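Local atomic coordinates of acetyltransferase (Escherichia coli, PDB entry 7BYY), a protein that acetylates aminoacyl-tRNAs as a GNAT-family toxin, probably moving the acetyl group of acetyl-CoA onto the glycine of glycyl-tRNA. Residues Lys57-Arg62 and Gln116-Asp121; Ser64-Gly69 and Arg107-Arg112; Gly69-Thr74 and Val98-Leu103; Pro25-Phe30 and Lys39-Ser44. The protein carries 1 engineered substitution. All coordinates share one frame; numbering follows the deposited sequence.

Contact 1 of 4, residues Lys57-Arg62 and Gln116-Asp121; sequences KALIDR and QDLLCD
Leu59 and Leu118 make the apolar centre of this strand-to-helix contact. Their side chains slide past each other in opposite directions, branch point to branch point, with Leu59 CG 3.5 Å from Leu118 CG; Leu59 CD1 also lies beside Leu118 CG, at 3.8 Å. One methyl of Leu118, CD2, lies 3.8 Å from the carbonyl oxygen Lys57 O and 4.2 Å from Lys57 CB.

The polar residues add looser, non-bonded contacts. Asp121 CG stands beside its own backbone N, anti to the carbonyl carbon (chi1 -74°), and the Asp121 side chain crosses that of Leu59 at about a right angle, with Asp121 OD1 4.1 Å from Leu59 CD2. Asp117 contributes CB, 4.3 Å from Leu59 CD1. No hydrogen bond joins the two segments.

Strand 57-61 and helix 116-121 approach to 9.2 Å between axes and run 135° apart, as when a helix packs on the face of the GNAT sheet. Leu59 also leans on Ile68 of strand 67-79, Leu118 continues onto Cys71 and onto Leu103 of strand 94-105, and Lys57 and Asp121 both touch Ser15 of strand 13-17.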
loop_
_atom_site.group_PDB
_atom_site.type_symbol
_atom_site.label_atom_id
_atom_site.label_comp_id
_atom_site.label_asym_id
_atom_site.label_seq_id
_atom_site.Cartn_x
_atom_site.Cartn_y
_atom_site.Cartn_z
ATOM N N LYS A 57 -9.558 2.377 -11.388
ATOM C CA LYS A 57 -9.634 1.391 -12.456
ATOM C C LYS A 57 -10.906 1.634 -13.254
ATOM O O LYS A 57 -11.992 1.750 -12.676
ATOM C CB LYS A 57 -9.622 -0.031 -11.894
ATOM C CG LYS A 57 -8.259 -0.686 -11.921
ATOM C CD LYS A 57 -7.842 -1.029 -13.342
ATOM C CE LYS A 57 -6.329 -1.068 -13.470
ATOM N NZ LYS A 57 -5.706 -1.782 -12.322
ATOM N N ALA A 58 -10.771 1.712 -14.575
ATOM C CA ALA A 58 -11.878 2.053 -15.454
ATOM C C ALA A 58 -12.231 0.882 -16.361
ATOM O O ALA A 58 -11.371 0.080 -16.735
ATOM C CB ALA A 58 -11.547 3.284 -16.306
ATOM N N LEU A 59 -13.513 0.797 -16.708
ATOM C CA LEU A 59 -14.013 -0.140 -17.708
ATOM C C LEU A 59 -14.511 0.670 -18.896
ATOM O O LEU A 59 -15.552 1.330 -18.812
ATOM C CB LEU A 59 -15.126 -1.014 -17.139
ATOM C CG LEU A 59 -14.694 -2.382 -16.622
ATOM C CD1 LEU A 59 -15.886 -3.319 -16.543
ATOM C CD2 LEU A 59 -13.599 -2.960 -17.504
ATOM N N ILE A 60 -13.771 0.618 -19.997
ATOM C CA ILE A 60 -14.063 1.407 -21.187
ATOM C C ILE A 60 -14.550 0.474 -22.286
ATOM O O ILE A 60 -14.037 -0.640 -22.442
ATOM C CB ILE A 60 -12.824 2.202 -21.645
ATOM C CG1 ILE A 60 -12.241 2.998 -20.472
ATOM C CG2 ILE A 60 -13.169 3.120 -22.811
ATOM C CD1 ILE A 60 -13.238 3.916 -19.795
ATOM N N ASP A 61 -15.554 0.925 -23.034
ATOM C CA ASP A 61 -15.991 0.213 -24.228
ATOM C C ASP A 61 -15.013 0.509 -25.356
ATOM O O ASP A 61 -14.773 1.675 -25.681
ATOM C CB ASP A 61 -17.409 0.627 -24.614
ATOM C CG ASP A 61 -17.950 -0.171 -25.786
ATOM O OD1 ASP A 61 -18.145 -1.394 -25.629
ATOM O OD2 ASP A 61 -18.181 0.422 -26.863
ATOM N N ARG A 62 -14.441 -0.540 -25.949
ATOM C CA ARG A 62 -13.448 -0.328 -26.996
ATOM C C ARG A 62 -14.051 0.370 -28.208
ATOM O O ARG A 62 -13.377 1.176 -28.860
ATOM C CB ARG A 62 -12.821 -1.662 -27.404
ATOM C CG ARG A 62 -11.739 -1.545 -28.465
ATOM C CD ARG A 62 -11.400 -2.905 -29.045
ATOM N NE ARG A 62 -12.604 -3.666 -29.375
ATOM C CZ ARG A 62 -13.294 -3.525 -30.502
ATOM N NH1 ARG A 62 -14.379 -4.261 -30.711
ATOM N NH2 ARG A 62 -12.900 -2.652 -31.420
ATOM N N GLN A 116 -18.672 -7.709 -11.728
ATOM C CA GLN A 116 -17.608 -8.627 -11.331
ATOM C C GLN A 116 -16.365 -8.482 -12.200
ATOM O O GLN A 116 -15.249 -8.696 -11.715
ATOM C CB GLN A 116 -18.123 -10.070 -11.379
ATOM C CG GLN A 116 -17.125 -11.120 -10.910
ATOM C CD GLN A 116 -17.651 -12.542 -11.044
ATOM O OE1 GLN A 116 -18.852 -12.787 -10.926
ATOM N NE2 GLN A 116 -16.748 -13.486 -11.293
ATOM N N ASP A 117 -16.532 -8.126 -13.477
ATOM C CA ASP A 117 -15.376 -7.927 -14.344
ATOM C C ASP A 117 -14.457 -6.843 -13.796
ATOM O O ASP A 117 -13.228 -6.957 -13.878
ATOM C CB ASP A 117 -15.839 -7.574 -15.756
ATOM C CG ASP A 117 -16.506 -8.737 -16.456
ATOM O OD1 ASP A 117 -16.457 -9.866 -15.920
ATOM O OD2 ASP A 117 -17.081 -8.524 -17.543
ATOM N N LEU A 118 -15.038 -5.786 -13.224
ATOM C CA LEU A 118 -14.229 -4.752 -12.592
ATOM C C LEU A 118 -13.578 -5.252 -11.312
ATOM O O LEU A 118 -12.460 -4.836 -10.986
ATOM C CB LEU A 118 -15.082 -3.521 -12.299
ATOM C CG LEU A 118 -14.693 -2.293 -13.117
ATOM C CD1 LEU A 118 -15.660 -1.162 -12.869
ATOM C CD2 LEU A 118 -13.259 -1.869 -12.828
ATOM N N LEU A 119 -14.257 -6.130 -10.572
ATOM C CA LEU A 119 -13.678 -6.638 -9.335
ATOM C C LEU A 119 -12.504 -7.568 -9.612
ATOM O O LEU A 119 -11.505 -7.547 -8.885
ATOM C CB LEU A 119 -14.742 -7.350 -8.506
ATOM C CG LEU A 119 -14.352 -7.547 -7.042
ATOM C CD1 LEU A 119 -14.385 -6.223 -6.293
ATOM C CD2 LEU A 119 -15.254 -8.563 -6.377
ATOM N N CYS A 120 -12.603 -8.393 -10.655
ATOM C CA CYS A 120 -11.486 -9.267 -10.986
ATOM C C CYS A 120 -10.321 -8.482 -11.577
ATOM O O CYS A 120 -9.160 -8.853 -11.370
ATOM C CB CYS A 120 -11.938 -10.372 -11.941
ATOM S SG CYS A 120 -12.342 -11.934 -11.107
ATOM N N ASP A 121 -10.603 -7.394 -12.299
ATOM C CA ASP A 121 -9.519 -6.519 -12.733
ATOM C C ASP A 121 -8.915 -5.769 -11.554
ATOM O O ASP A 121 -7.716 -5.467 -11.557
ATOM C CB ASP A 121 -10.018 -5.537 -13.795
ATOM C CG ASP A 121 -10.233 -6.199 -15.145
ATOM O OD1 ASP A 121 -11.215 -5.847 -15.833
ATOM O OD2 ASP A 121 -9.422 -7.077 -15.514
#

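Contact 2 of 4, residues Ser64-Gly69 and Arg107-Arg112; sequences SGELIG and RKYQKR
Ile68 lies against one face of the Tyr109 ring, and this is the tightly packed half of the contact. Ile68 CG1 stands almost straight over the ring centre, 3.6 Å from the centroid and 12° off the ring normal, a CH-pi contact. Its second branch follows the ring toward the root, with Ile68 CG2 3.8 Å from Tyr109 CG. The two branches thus cover the ring from its centre to its attachment, while the side chains cross at about a right angle. Phe114, at the start of helix 114-132, touches both Ile68 and Tyr109 and completes the buried cluster.

Ile68 and Gly69 both face Leu59, which makes a classic beta bulge where strand 67-79 begins. The opposing segment is the loop between strand 94-105 and helix 114-132. Gln110-Arg112 open a sequence that resembles the Q/RxxGxG/A motif, which in GNAT relatives cradles the pyrophosphate of CoA.

The solvent side is held by charge instead. Lys108 CG takes the position between its backbone N and carbonyl carbon (chi1 67°); the chain beyond it, bent at chi3, ends with NZ at the Glu66 carboxylate, and the Lys108 and Glu66 side chains cross at about a right angle. Lys108 NZ donates to the syn lone pair of Glu66 OE2 at 3.1 Å; its bond to Glu66 OE1 is weak, and the place of that oxygen is doubtful. At the turn before the strand, Glu66 N gives a weak hydrogen bond to Ser64 OG, 3.3 Å away. Arg107, on the same loop, forms a salt bridge with Asp31.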
loop_
_atom_site.group_PDB
_atom_site.type_symbol
_atom_site.label_atom_id
_atom_site.label_comp_id
_atom_site.label_asym_id
_atom_site.label_seq_id
_atom_site.Cartn_x
_atom_site.Cartn_y
_atom_site.Cartn_z
ATOM N N SER A 64 -17.100 2.423 -28.467
ATOM C CA SER A 64 -17.635 3.762 -28.260
ATOM C C SER A 64 -16.817 4.612 -27.297
ATOM O O SER A 64 -16.959 5.840 -27.310
ATOM C CB SER A 64 -19.075 3.676 -27.742
ATOM O OG SER A 64 -19.095 3.286 -26.380
ATOM N N GLY A 65 -15.979 4.001 -26.462
ATOM C CA GLY A 65 -15.203 4.742 -25.489
ATOM C C GLY A 65 -15.929 5.078 -24.207
ATOM O O GLY A 65 -15.334 5.718 -23.331
ATOM N N GLU A 66 -17.183 4.653 -24.060
ATOM C CA GLU A 66 -18.003 5.051 -22.923
ATOM C C GLU A 66 -17.482 4.453 -21.619
ATOM O O GLU A 66 -16.922 3.352 -21.584
ATOM C CB GLU A 66 -19.456 4.626 -23.139
ATOM C CG GLU A 66 -20.255 5.539 -24.056
ATOM C CD GLU A 66 -21.730 5.581 -23.692
ATOM O OE1 GLU A 66 -22.099 4.994 -22.652
ATOM O OE2 GLU A 66 -22.519 6.206 -24.438
ATOM N N LEU A 67 -17.685 5.196 -20.534
ATOM C CA LEU A 67 -17.256 4.771 -19.204
ATOM C C LEU A 67 -18.295 3.800 -18.660
ATOM O O LEU A 67 -19.384 4.203 -18.245
ATOM C CB LEU A 67 -17.077 5.976 -18.289
ATOM C CG LEU A 67 -16.595 5.683 -16.865
ATOM C CD1 LEU A 67 -15.296 4.890 -16.887
ATOM C CD2 LEU A 67 -16.429 6.971 -16.075
ATOM N N ILE A 68 -17.959 2.511 -18.662
ATOM C CA ILE A 68 -18.895 1.495 -18.195
ATOM C C ILE A 68 -18.878 1.410 -16.675
ATOM O O ILE A 68 -19.930 1.415 -16.024
ATOM C CB ILE A 68 -18.571 0.138 -18.844
ATOM C CG1 ILE A 68 -18.876 0.188 -20.343
ATOM C CG2 ILE A 68 -19.352 -0.982 -18.167
ATOM C CD1 ILE A 68 -17.994 -0.715 -21.180
ATOM N N GLY A 69 -17.689 1.335 -16.087
ATOM C CA GLY A 69 -17.573 1.259 -14.644
ATOM C C GLY A 69 -16.328 1.964 -14.153
ATOM O O GLY A 69 -15.392 2.234 -14.913
ATOM N N ARG A 107 -25.688 2.517 -15.213
ATOM C CA ARG A 107 -26.953 1.791 -15.128
ATOM C C ARG A 107 -27.295 1.087 -16.435
ATOM O O ARG A 107 -27.868 -0.009 -16.421
ATOM C CB ARG A 107 -28.078 2.743 -14.722
ATOM C CG ARG A 107 -28.174 2.975 -13.222
ATOM C CD ARG A 107 -29.568 3.414 -12.827
ATOM N NE ARG A 107 -29.977 4.604 -13.566
ATOM C CZ ARG A 107 -31.218 4.837 -13.977
ATOM N NH1 ARG A 107 -32.180 3.960 -13.722
ATOM N NH2 ARG A 107 -31.496 5.949 -14.644
ATOM N N LYS A 108 -26.957 1.691 -17.572
ATOM C CA LYS A 108 -27.282 1.067 -18.849
ATOM C C LYS A 108 -26.370 -0.105 -19.190
ATOM O O LYS A 108 -26.534 -0.700 -20.260
ATOM C CB LYS A 108 -27.251 2.104 -19.975
ATOM C CG LYS A 108 -25.887 2.673 -20.298
ATOM C CD LYS A 108 -25.897 3.288 -21.688
ATOM C CE LYS A 108 -25.129 4.592 -21.722
ATOM N NZ LYS A 108 -25.173 5.222 -23.072
ATOM N N TYR A 109 -25.419 -0.447 -18.317
ATOM C CA TYR A 109 -24.620 -1.658 -18.452
ATOM C C TYR A 109 -24.817 -2.628 -17.298
ATOM O O TYR A 109 -24.184 -3.690 -17.289
ATOM C CB TYR A 109 -23.127 -1.324 -18.557
ATOM C CG TYR A 109 -22.785 -0.242 -19.549
ATOM C CD1 TYR A 109 -22.736 1.088 -19.159
ATOM C CD2 TYR A 109 -22.492 -0.550 -20.872
ATOM C CE1 TYR A 109 -22.417 2.084 -20.056
ATOM C CE2 TYR A 109 -22.170 0.441 -21.779
ATOM C CZ TYR A 109 -22.136 1.755 -21.363
ATOM O OH TYR A 109 -21.822 2.747 -22.256
ATOM N N GLN A 110 -25.657 -2.295 -16.323
ATOM C CA GLN A 110 -25.844 -3.157 -15.167
ATOM C C GLN A 110 -26.561 -4.445 -15.570
ATOM O O GLN A 110 -27.019 -4.611 -16.704
ATOM C CB GLN A 110 -26.621 -2.425 -14.074
ATOM C CG GLN A 110 -25.841 -1.294 -13.418
ATOM C CD GLN A 110 -26.648 -0.554 -12.366
ATOM O OE1 GLN A 110 -27.816 -0.866 -12.131
ATOM N NE2 GLN A 110 -26.028 0.436 -11.731
ATOM N N LYS A 111 -26.644 -5.369 -14.609
ATOM C CA LYS A 111 -27.264 -6.681 -14.810
ATOM C C LYS A 111 -26.598 -7.457 -15.944
ATOM O O LYS A 111 -27.242 -8.260 -16.623
ATOM C CB LYS A 111 -28.770 -6.553 -15.064
ATOM C CG LYS A 111 -29.608 -6.444 -13.804
ATOM C CD LYS A 111 -31.056 -6.108 -14.127
ATOM C CE LYS A 111 -31.976 -6.388 -12.943
ATOM N NZ LYS A 111 -32.276 -7.843 -12.788
ATOM N N ARG A 112 -25.298 -7.231 -16.156
ATOM C CA ARG A 112 -24.600 -7.884 -17.256
ATOM C C ARG A 112 -23.231 -8.426 -16.862
ATOM O O ARG A 112 -22.457 -8.808 -17.748
ATOM C CB ARG A 112 -24.456 -6.921 -18.441
ATOM C CG ARG A 112 -25.655 -6.911 -19.374
ATOM C CD ARG A 112 -25.228 -6.695 -20.815
ATOM N NE ARG A 112 -25.210 -5.278 -21.169
ATOM C CZ ARG A 112 -24.443 -4.751 -22.120
ATOM N NH1 ARG A 112 -23.621 -5.525 -22.818
ATOM N NH2 ARG A 112 -24.498 -3.449 -22.369
#

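Contact 3 of 4, residues Gly69-Thr74 and Val98-Leu103; sequences GICTFT and VRLVML
Thr72 faces both Val101 and Met102, a classic beta bulge in an otherwise antiparallel pairing whose axes are 4.7 Å apart. Cys71-Leu103 and Phe73-Leu100 are non-hydrogen-bonded pairs; Thr72-Met102 and Thr74-Arg99 are hydrogen-bonded, with the register shifting by one between Thr72 and Phe73. At the bulge Thr72 O takes Val101 N at 3.1 Å and, weakly, Met102 N at 3.4 Å, while Thr72 N donates to Met102 O at 3.0 Å. A bulge in strand 94-105 is a GNAT hallmark; in relatives the splay between this strand and its parallel neighbour, here 137-142, receives acetyl-CoA, consistent with the same role here.

On one face Cys71 SG, anti to its backbone N (chi1 167°), meets Leu100 CD1 at 3.4 Å, and Leu103 CD1 lies 4.1 Å from Cys71 CB; Leu118 and Phe122 of helix 114-132 pack on this side. On the other face Thr74 and Arg99 lie side by side, pointing the same way. Arg99 NH2 donates to Thr74 OG1 at 3.2 Å, and Val101 CG1 sits 3.5 Å above the guanidinium plane, offset toward its rim.

The chemistry divides the sheet: Cys71, Leu100 and Leu103 supply an apolar bed for the helix, whereas the Arg99 guanidinium is steadied by a hydroxyl, a methyl and a cation-pi contact with Tyr76.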
loop_
_atom_site.group_PDB
_atom_site.type_symbol
_atom_site.label_atom_id
_atom_site.label_comp_id
_atom_site.label_asym_id
_atom_site.label_seq_id
_atom_site.Cartn_x
_atom_site.Cartn_y
_atom_site.Cartn_z
ATOM N N GLY A 69 -17.689 1.335 -16.087
ATOM C CA GLY A 69 -17.573 1.259 -14.644
ATOM C C GLY A 69 -16.328 1.964 -14.153
ATOM O O GLY A 69 -15.392 2.234 -14.913
ATOM N N ILE A 70 -16.332 2.263 -12.855
ATOM C CA ILE A 70 -15.203 2.896 -12.191
ATOM C C ILE A 70 -14.929 2.148 -10.893
ATOM O O ILE A 70 -15.788 1.443 -10.358
ATOM C CB ILE A 70 -15.450 4.397 -11.910
ATOM C CG1 ILE A 70 -14.125 5.159 -11.863
ATOM C CG2 ILE A 70 -16.223 4.581 -10.612
ATOM C CD1 ILE A 70 -13.411 5.218 -13.188
ATOM N N CYS A 71 -13.707 2.311 -10.391
ATOM C CA CYS A 71 -13.296 1.611 -9.179
ATOM C C CYS A 71 -12.113 2.352 -8.573
ATOM O O CYS A 71 -11.019 2.332 -9.144
ATOM C CB CYS A 71 -12.936 0.169 -9.499
ATOM S SG CYS A 71 -12.079 -0.651 -8.167
ATOM N N THR A 72 -12.322 2.985 -7.422
ATOM C CA THR A 72 -11.276 3.743 -6.751
ATOM C C THR A 72 -10.878 3.064 -5.447
ATOM O O THR A 72 -11.707 2.457 -4.762
ATOM C CB THR A 72 -11.717 5.182 -6.465
ATOM O OG1 THR A 72 -12.916 5.171 -5.685
ATOM C CG2 THR A 72 -11.971 5.934 -7.766
ATOM N N PHE A 73 -9.598 3.187 -5.103
ATOM C CA PHE A 73 -9.053 2.483 -3.951
ATOM C C PHE A 73 -7.840 3.241 -3.429
ATOM O O PHE A 73 -7.156 3.937 -4.184
ATOM C CB PHE A 73 -8.676 1.044 -4.316
ATOM C CG PHE A 73 -7.857 0.936 -5.569
ATOM C CD1 PHE A 73 -8.466 0.909 -6.814
ATOM C CD2 PHE A 73 -6.474 0.861 -5.502
ATOM C CE1 PHE A 73 -7.713 0.812 -7.969
ATOM C CE2 PHE A 73 -5.717 0.759 -6.654
ATOM C CZ PHE A 73 -6.338 0.734 -7.890
ATOM N N THR A 74 -7.594 3.106 -2.126
ATOM C CA THR A 74 -6.492 3.773 -1.441
ATOM C C THR A 74 -5.757 2.765 -0.567
ATOM O O THR A 74 -6.105 1.582 -0.512
ATOM C CB THR A 74 -6.984 4.942 -0.574
ATOM O OG1 THR A 74 -7.582 4.430 0.625
ATOM C CG2 THR A 74 -8.008 5.784 -1.313
ATOM N N VAL A 98 -5.619 -2.945 1.487
ATOM C CA VAL A 98 -6.060 -2.040 0.434
ATOM C C VAL A 98 -7.559 -1.838 0.601
ATOM O O VAL A 98 -8.323 -2.809 0.616
ATOM C CB VAL A 98 -5.724 -2.587 -0.961
ATOM C CG1 VAL A 98 -6.465 -1.792 -2.029
ATOM C CG2 VAL A 98 -4.221 -2.543 -1.198
ATOM N N ARG A 99 -7.987 -0.587 0.738
ATOM C CA ARG A 99 -9.402 -0.292 0.909
ATOM C C ARG A 99 -10.050 -0.015 -0.440
ATOM O O ARG A 99 -9.550 0.800 -1.222
ATOM C CB ARG A 99 -9.619 0.902 1.840
ATOM C CG ARG A 99 -11.087 1.286 1.958
ATOM C CD ARG A 99 -11.309 2.432 2.917
ATOM N NE ARG A 99 -10.351 3.507 2.703
ATOM C CZ ARG A 99 -10.560 4.772 3.050
ATOM N NH1 ARG A 99 -11.706 5.119 3.625
ATOM N NH2 ARG A 99 -9.622 5.687 2.819
ATOM N N LEU A 100 -11.159 -0.702 -0.706
ATOM C CA LEU A 100 -12.008 -0.407 -1.855
ATOM C C LEU A 100 -13.039 0.623 -1.412
ATOM O O LEU A 100 -13.913 0.323 -0.592
ATOM C CB LEU A 100 -12.676 -1.678 -2.374
ATOM C CG LEU A 100 -13.360 -1.575 -3.736
ATOM C CD1 LEU A 100 -12.341 -1.220 -4.796
ATOM C CD2 LEU A 100 -14.064 -2.873 -4.091
ATOM N N VAL A 101 -12.929 1.842 -1.932
ATOM C CA VAL A 101 -13.794 2.922 -1.479
ATOM C C VAL A 101 -14.973 3.171 -2.415
ATOM O O VAL A 101 -15.975 3.761 -1.983
ATOM C CB VAL A 101 -12.988 4.222 -1.268
ATOM C CG1 VAL A 101 -11.688 3.920 -0.538
ATOM C CG2 VAL A 101 -12.713 4.911 -2.586
ATOM N N MET A 102 -14.898 2.723 -3.667
ATOM C CA MET A 102 -15.983 2.955 -4.608
ATOM C C MET A 102 -15.879 1.963 -5.752
ATOM O O MET A 102 -14.780 1.687 -6.242
ATOM C CB MET A 102 -15.954 4.385 -5.155
ATOM C CG MET A 102 -17.011 5.288 -4.565
ATOM S SD MET A 102 -16.834 6.990 -5.117
ATOM C CE MET A 102 -15.235 7.402 -4.419
ATOM N N LEU A 103 -17.026 1.433 -6.169
ATOM C CA LEU A 103 -17.090 0.639 -7.391
ATOM C C LEU A 103 -18.514 0.733 -7.914
ATOM O O LEU A 103 -19.441 0.210 -7.288
ATOM C CB LEU A 103 -16.679 -0.807 -7.138
ATOM C CG LEU A 103 -17.175 -1.856 -8.136
ATOM C CD1 LEU A 103 -16.567 -1.629 -9.502
ATOM C CD2 LEU A 103 -16.843 -3.250 -7.645
#

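Contact 4 of 4, residues Pro25-Phe30 and Lys39-Ser44; sequences PGQKQF and KFVRAS
The loop between strand 13-17 and helix 35-50, in the N-terminal part of the GNAT fold, curls back onto the helix it leads into: Gln27 and Phe30 meet Val41, and the backbone of Lys28 and Gln29 runs beside Arg42. The closest CA pair is Lys28 and Arg42, 4.6 Å apart. The helix has a wider pi-type turn at 40-44.

Val41 meets the loop with both methyls. Val41 CG1 lies 4.1 Å from Gln27 CG, the two side chains crossing at about a right angle, and Val41 CG2 lies 4.1 Å from Phe30 CD2. The loop side of this buried patch is continued by Leu67, which touches Gln27 and Phe30, and Val41 packs on Ile70, so the helix rests on strand 67-79 beside its own leading loop. Gln27 offers the contact its aliphatic part: CG is anti to the backbone N (chi1 177°), and the amide beyond it is held by Tyr18 OH and by the backbone N of Tyr24.

Arg42 lies on the exposed outer side. Its CG stands beside the backbone N, anti to the carbonyl carbon (chi1 -65°), and the chain runs over the loop backbone with a bend at chi3. The guanidinium comes to lie with one face toward Gln29 O, a placement whose closeness is doubtful and which makes no hydrogen bond; a long, weak ion pair links Arg42 NH2 to Asp38. The Gln29 side chain is met at its root, where Gln29 CB lies 3.9 Å from Arg42 NH1.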
loop_
_atom_site.group_PDB
_atom_site.type_symbol
_atom_site.label_atom_id
_atom_site.label_comp_id
_atom_site.label_asym_id
_atom_site.label_seq_id
_atom_site.Cartn_x
_atom_site.Cartn_y
_atom_site.Cartn_z
ATOM N N PRO A 25 -16.475 9.359 -22.766
ATOM C CA PRO A 25 -17.916 9.585 -22.933
ATOM C C PRO A 25 -18.697 8.973 -21.781
ATOM O O PRO A 25 -18.431 7.847 -21.353
ATOM C CB PRO A 25 -18.235 8.886 -24.261
ATOM C CG PRO A 25 -16.950 8.856 -24.994
ATOM C CD PRO A 25 -15.872 8.731 -23.954
ATOM N N GLY A 26 -19.665 9.733 -21.273
ATOM C CA GLY A 26 -20.455 9.316 -20.136
ATOM C C GLY A 26 -19.846 9.622 -18.786
ATOM O O GLY A 26 -20.540 9.491 -17.772
ATOM N N GLN A 27 -18.579 10.035 -18.733
ATOM C CA GLN A 27 -17.941 10.313 -17.451
ATOM C C GLN A 27 -18.540 11.548 -16.781
ATOM O O GLN A 27 -18.668 11.591 -15.552
ATOM C CB GLN A 27 -16.435 10.481 -17.650
ATOM C CG GLN A 27 -15.673 10.839 -16.391
ATOM C CD GLN A 27 -14.171 10.820 -16.598
ATOM O OE1 GLN A 27 -13.673 10.268 -17.581
ATOM N NE2 GLN A 27 -13.438 11.419 -15.663
ATOM N N LYS A 28 -18.920 12.557 -17.571
ATOM C CA LYS A 28 -19.449 13.797 -17.007
ATOM C C LYS A 28 -20.825 13.619 -16.380
ATOM O O LYS A 28 -21.262 14.491 -15.622
ATOM C CB LYS A 28 -19.517 14.883 -18.079
ATOM C CG LYS A 28 -18.210 15.616 -18.303
ATOM C CD LYS A 28 -18.288 16.526 -19.519
ATOM C CE LYS A 28 -19.405 17.550 -19.383
ATOM N NZ LYS A 28 -19.507 18.422 -20.587
ATOM N N GLN A 29 -21.538 12.541 -16.710
ATOM C CA GLN A 29 -22.809 12.241 -16.059
ATOM C C GLN A 29 -22.769 10.912 -15.311
ATOM O O GLN A 29 -22.942 10.901 -14.089
ATOM C CB GLN A 29 -23.933 12.285 -17.102
ATOM C CG GLN A 29 -23.738 13.414 -18.117
ATOM C CD GLN A 29 -25.040 13.944 -18.680
ATOM O OE1 GLN A 29 -25.368 15.121 -18.511
ATOM N NE2 GLN A 29 -25.789 13.080 -19.359
ATOM N N PHE A 30 -22.492 9.800 -15.988
ATOM C CA PHE A 30 -22.249 8.506 -15.342
ATOM C C PHE A 30 -23.337 8.160 -14.318
ATOM O O PHE A 30 -23.117 8.132 -13.109
ATOM C CB PHE A 30 -20.863 8.485 -14.691
ATOM C CG PHE A 30 -20.425 7.115 -14.265
ATOM C CD1 PHE A 30 -20.010 6.182 -15.202
ATOM C CD2 PHE A 30 -20.435 6.754 -12.931
ATOM C CE1 PHE A 30 -19.612 4.921 -14.809
ATOM C CE2 PHE A 30 -20.040 5.496 -12.534
ATOM C CZ PHE A 30 -19.626 4.578 -13.474
ATOM N N LYS A 39 -21.818 11.746 -8.128
ATOM C CA LYS A 39 -21.229 13.072 -8.010
ATOM C C LYS A 39 -19.710 13.028 -7.895
ATOM O O LYS A 39 -19.047 14.007 -8.256
ATOM C CB LYS A 39 -21.830 13.806 -6.810
ATOM C CG LYS A 39 -21.765 15.324 -6.922
ATOM C CD LYS A 39 -22.344 15.808 -8.249
ATOM C CE LYS A 39 -22.234 17.321 -8.390
ATOM N NZ LYS A 39 -23.268 18.044 -7.595
ATOM N N PHE A 40 -19.144 11.919 -7.410
ATOM C CA PHE A 40 -17.692 11.823 -7.304
ATOM C C PHE A 40 -17.046 11.748 -8.680
ATOM O O PHE A 40 -16.092 12.476 -8.972
ATOM C CB PHE A 40 -17.297 10.606 -6.471
ATOM C CG PHE A 40 -15.816 10.351 -6.446
ATOM C CD1 PHE A 40 -15.235 9.459 -7.332
ATOM C CD2 PHE A 40 -15.004 11.014 -5.542
ATOM C CE1 PHE A 40 -13.870 9.229 -7.314
ATOM C CE2 PHE A 40 -13.637 10.787 -5.517
ATOM C CZ PHE A 40 -13.071 9.892 -6.404
ATOM N N VAL A 41 -17.549 10.856 -9.535
ATOM C CA VAL A 41 -16.962 10.677 -10.857
ATOM C C VAL A 41 -17.158 11.926 -11.706
ATOM O O VAL A 41 -16.250 12.345 -12.436
ATOM C CB VAL A 41 -17.559 9.429 -11.537
ATOM C CG1 VAL A 41 -16.901 9.186 -12.887
ATOM C CG2 VAL A 41 -17.419 8.212 -10.635
ATOM N N ARG A 42 -18.336 12.549 -11.618
ATOM C CA ARG A 42 -18.613 13.705 -12.463
ATOM C C ARG A 42 -17.693 14.873 -12.132
ATOM O O ARG A 42 -17.118 15.489 -13.035
ATOM C CB ARG A 42 -20.071 14.134 -12.316
ATOM C CG ARG A 42 -21.076 13.122 -12.807
ATOM C CD ARG A 42 -22.482 13.683 -12.680
ATOM N NE ARG A 42 -23.442 12.679 -12.235
ATOM C CZ ARG A 42 -24.686 12.588 -12.694
ATOM N NH1 ARG A 42 -25.112 13.440 -13.614
ATOM N NH2 ARG A 42 -25.495 11.637 -12.243
ATOM N N ALA A 43 -17.522 15.176 -10.846
ATOM C CA ALA A 43 -16.887 16.415 -10.421
ATOM C C ALA A 43 -15.532 16.242 -9.746
ATOM O O ALA A 43 -14.696 17.141 -9.847
ATOM C CB ALA A 43 -17.811 17.180 -9.464
ATOM N N SER A 44 -15.288 15.127 -9.057
ATOM C CA SER A 44 -14.122 15.011 -8.190
ATOM C C SER A 44 -13.132 13.929 -8.595
ATOM O O SER A 44 -12.095 13.790 -7.936
ATOM C CB SER A 44 -14.569 14.756 -6.745
ATOM O OG SER A 44 -13.475 14.350 -5.939
#

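In the fold
From the N terminus, contact 4 comes first and closes a short loop of eight residues at the start of helix 35-50 before any other contact opens. The remaining three nest without crossing: contact 1 opens on strand 55-61, contact 2 just before strand 67-79 and contact 3 further along that strand, and they close in the order 3, 2, 1. Gly69 is common to contacts 2 and 3. Strand 67-79 is the hub: it pairs with 55-61 through Leu59 and with 94-105 in contact 3, and Leu67 N bonds Pro25 O of contact 4. Contact 1 brings helix 114-132 to one face of the sheet, while Phe40 and Val41 bring helix 35-50 to the other.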